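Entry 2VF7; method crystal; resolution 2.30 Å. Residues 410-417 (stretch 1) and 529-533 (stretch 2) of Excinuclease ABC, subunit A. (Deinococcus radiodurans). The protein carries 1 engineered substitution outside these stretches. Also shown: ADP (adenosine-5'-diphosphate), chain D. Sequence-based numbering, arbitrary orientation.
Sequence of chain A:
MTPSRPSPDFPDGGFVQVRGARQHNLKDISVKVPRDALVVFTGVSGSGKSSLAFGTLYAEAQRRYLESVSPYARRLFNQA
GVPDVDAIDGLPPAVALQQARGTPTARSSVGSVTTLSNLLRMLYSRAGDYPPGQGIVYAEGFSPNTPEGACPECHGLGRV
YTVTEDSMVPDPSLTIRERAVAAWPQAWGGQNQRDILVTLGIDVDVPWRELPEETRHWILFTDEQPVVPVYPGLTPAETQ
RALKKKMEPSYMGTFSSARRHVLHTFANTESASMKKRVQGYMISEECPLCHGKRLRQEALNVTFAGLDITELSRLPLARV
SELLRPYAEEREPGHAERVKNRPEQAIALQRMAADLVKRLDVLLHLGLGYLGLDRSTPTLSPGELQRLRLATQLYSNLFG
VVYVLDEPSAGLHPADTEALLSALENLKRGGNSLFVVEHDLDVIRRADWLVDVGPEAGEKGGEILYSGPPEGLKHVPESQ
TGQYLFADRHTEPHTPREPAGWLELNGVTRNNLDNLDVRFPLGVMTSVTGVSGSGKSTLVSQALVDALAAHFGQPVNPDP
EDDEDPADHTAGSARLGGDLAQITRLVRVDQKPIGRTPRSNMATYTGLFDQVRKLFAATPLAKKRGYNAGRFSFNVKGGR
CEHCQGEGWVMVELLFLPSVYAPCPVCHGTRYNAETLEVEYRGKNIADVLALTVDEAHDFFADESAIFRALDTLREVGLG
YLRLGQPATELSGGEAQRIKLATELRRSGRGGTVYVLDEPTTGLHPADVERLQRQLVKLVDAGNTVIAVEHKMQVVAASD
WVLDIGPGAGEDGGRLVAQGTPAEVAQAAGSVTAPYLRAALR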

# COMPACT_ATOMS: atom_id res chain seq x y z
N ALA A 410 10.05 -11.68 -27.16
CA ALA A 410 11.34 -12.20 -26.73
C ALA A 410 11.18 -13.67 -26.37
O ALA A 410 10.34 -14.02 -25.52
CB ALA A 410 11.86 -11.42 -25.54
N GLY A 411 11.96 -14.52 -27.03
CA GLY A 411 11.91 -15.97 -26.82
C GLY A 411 10.86 -16.63 -27.68
O GLY A 411 10.65 -17.84 -27.59
N LEU A 412 10.19 -15.84 -28.51
CA LEU A 412 9.21 -16.36 -29.42
C LEU A 412 9.83 -16.71 -30.75
O LEU A 412 10.60 -15.93 -31.32
CB LEU A 412 8.07 -15.35 -29.66
CG LEU A 412 6.65 -15.66 -29.17
CD1 LEU A 412 5.68 -15.01 -30.09
CD2 LEU A 412 6.41 -17.14 -29.16
N HIS A 413 9.45 -17.90 -31.24
CA HIS A 413 9.73 -18.35 -32.59
C HIS A 413 8.86 -17.61 -33.61
O HIS A 413 7.70 -17.32 -33.31
CB HIS A 413 9.39 -19.83 -32.68
CG HIS A 413 9.98 -20.51 -33.87
ND1 HIS A 413 11.25 -21.05 -33.86
CD2 HIS A 413 9.50 -20.71 -35.12
CE1 HIS A 413 11.51 -21.58 -35.04
NE2 HIS A 413 10.46 -21.38 -35.82
N PRO A 414 9.40 -17.31 -34.82
CA PRO A 414 8.59 -16.64 -35.85
C PRO A 414 7.31 -17.38 -36.22
O PRO A 414 6.35 -16.74 -36.66
CB PRO A 414 9.53 -16.57 -37.06
CG PRO A 414 10.88 -16.71 -36.52
CD PRO A 414 10.77 -17.56 -35.29
N ALA A 415 7.29 -18.70 -36.04
CA ALA A 415 6.09 -19.51 -36.29
C ALA A 415 4.94 -19.21 -35.31
O ALA A 415 3.81 -19.61 -35.56
CB ALA A 415 6.42 -20.98 -36.25
N ASP A 416 5.24 -18.50 -34.22
CA ASP A 416 4.25 -18.25 -33.18
C ASP A 416 3.81 -16.80 -32.99
O ASP A 416 3.00 -16.53 -32.11
CB ASP A 416 4.76 -18.80 -31.84
CG ASP A 416 4.83 -20.33 -31.82
OD1 ASP A 416 4.13 -20.99 -32.62
OD2 ASP A 416 5.59 -20.87 -30.98
N THR A 417 4.31 -15.87 -33.80
CA THR A 417 4.00 -14.44 -33.60
C THR A 417 2.55 -14.05 -33.90
O THR A 417 2.02 -13.13 -33.27
CB THR A 417 5.02 -13.45 -34.29
OG1 THR A 417 4.59 -13.13 -35.61
CG2 THR A 417 6.43 -14.03 -34.33
PB ADP D . 12.93 -23.73 -24.63
O1B ADP D . 11.85 -22.70 -24.46
O2B ADP D . 14.27 -23.39 -24.03
O3B ADP D . 13.01 -24.21 -26.06
PA ADP D . 13.03 -25.50 -22.33
O1A ADP D . 12.39 -24.72 -21.23
O2A ADP D . 14.52 -25.62 -22.41
O3A ADP D . 12.46 -25.02 -23.77
O5' ADP D . 12.48 -27.00 -22.13
C5' ADP D . 11.17 -27.38 -22.54
C4' ADP D . 10.50 -28.35 -21.58
O4' ADP D . 11.25 -28.50 -20.38
C3' ADP D . 9.16 -27.77 -21.18
O3' ADP D . 8.19 -28.82 -21.08
C2' ADP D . 9.41 -27.15 -19.81
O2' ADP D . 8.24 -27.04 -19.00
C1' ADP D . 10.47 -28.07 -19.24
N9 ADP D . 11.31 -27.35 -18.25
C8 ADP D . 12.32 -26.50 -18.53
N7 ADP D . 12.89 -26.01 -17.41
C5 ADP D . 12.22 -26.55 -16.37
C6 ADP D . 12.30 -26.46 -14.89
N6 ADP D . 13.23 -25.67 -14.30
N1 ADP D . 11.42 -27.19 -14.16
C2 ADP D . 10.48 -27.97 -14.74
N3 ADP D . 10.36 -28.11 -16.07
C4 ADP D . 11.18 -27.43 -16.93
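Stretch 2 529-533: TGVSG

What fastens stretch 2 to stretch 1 most firmly? The shortest polar contact is a hydrogen bond from the side chain of Ser532 to the backbone of Gly411: Ser532 OG donates to Gly411 O at 3.0 Å. The CA-to-CB bond of Ser532 points toward stretch 1, and its chi1 of -43° (m) places the hydroxyl where it can reach that carbonyl. The acceptor is a main-chain oxygen, so the bond uses no side-chain atom of stretch 1. Ser532 OG also lies 3.8 Å from Leu412 CD2 and 4.2 Å from His413 N, so this one hydroxyl sits close to three consecutive residues of stretch 1.

How does His413 add to this? Its CA-to-CB bond also points toward the partner, and with chi1 at -163° (t) the imidazole comes up to the backbone at Gly530 and Val531. His413 ND1 donates a weak hydrogen bond to Gly530 O, 3.4 Å long with an N-H...acceptor angle of 140°; the length and the bend both mark it as secondary to the serine bond. Val531 N is 3.9 Å from His413 ND1, and the ring meets this piece of backbone obliquely. Water 1 links the two residues a second time, lying 3.1 Å from His413 ND1 and accepting a hydrogen bond from Gly530 N at 3.0 Å. The histidine thus reaches Gly530 both directly and through solvent.

What backbone shapes bring these groups together, and in which direction do the chains run? The contact is made largely by loop, without paired strands. The residues match in reverse order: the CA atoms of Leu412 and Ser532 are 6.3 Å apart, those of His413 and Val531 5.6 Å, so one chain advances as the other retreats. In stretch 1, Gly411 has a positive phi of 86°, a value that by itself favours glycine, and Asp416 N closes a local turn by bonding to His413 O at 2.9 Å. In stretch 2, Gly530 has phi/psi of 142/161°, where a CB would be jammed against the carbonyl O of Thr529.

Where does the contact fade into packing, and what lies beyond it? Asp416 directs its CA-to-CB bond toward stretch 2, and Asp416 OD2 comes within 4.2 Å of Val531 CG2, a loose approach of a carboxylate to a methyl group. The CA-to-CB bond of Val531 itself points sideways. Leu412 starts away from the partner, yet the end of its side chain comes nearer, which is how its CD2 meets the serine hydroxyl. Altogether the two stretches bury 238 Å², a modest area to which His413 and Ser532 contribute most. The same loop also borders the nucleotide: Val531 O is 3.4 Å from ADP O3B, and Gly533, with phi/psi of 79/8°, makes no contact with stretch 1, but Gly533 N donates a hydrogen bond to ADP O1B at 2.8 Å and 164°. Stretch 2 therefore touches stretch 1 and holds a phosphate oxygen through neighbouring residues.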

# COMPACT_ATOMS: atom_id res chain seq x y z
N THR A 529 18.20 -23.56 -32.54
CA THR A 529 16.87 -23.04 -32.79
C THR A 529 15.73 -24.05 -32.53
O THR A 529 15.98 -25.22 -32.26
CB THR A 529 16.77 -22.48 -34.25
OG1 THR A 529 16.81 -23.56 -35.18
CG2 THR A 529 17.92 -21.55 -34.56
N GLY A 530 14.49 -23.58 -32.61
CA GLY A 530 13.33 -24.39 -32.25
C GLY A 530 12.25 -23.60 -31.54
O GLY A 530 12.50 -22.50 -31.03
N VAL A 531 11.04 -24.17 -31.54
CA VAL A 531 9.82 -23.63 -30.88
C VAL A 531 10.03 -23.40 -29.36
O VAL A 531 10.92 -24.02 -28.75
CB VAL A 531 8.62 -24.61 -31.17
CG1 VAL A 531 7.73 -24.87 -29.96
CG2 VAL A 531 7.81 -24.17 -32.39
N SER A 532 9.25 -22.50 -28.75
CA SER A 532 9.33 -22.27 -27.31
C SER A 532 8.90 -23.55 -26.60
O SER A 532 7.91 -24.17 -26.98
CB SER A 532 8.45 -21.12 -26.85
OG SER A 532 8.53 -20.02 -27.74
N GLY A 533 9.64 -23.93 -25.57
CA GLY A 533 9.36 -25.16 -24.84
C GLY A 533 9.85 -26.42 -25.53
O GLY A 533 9.53 -27.53 -25.09
O HOH W 1 14.14 -20.56 -32.74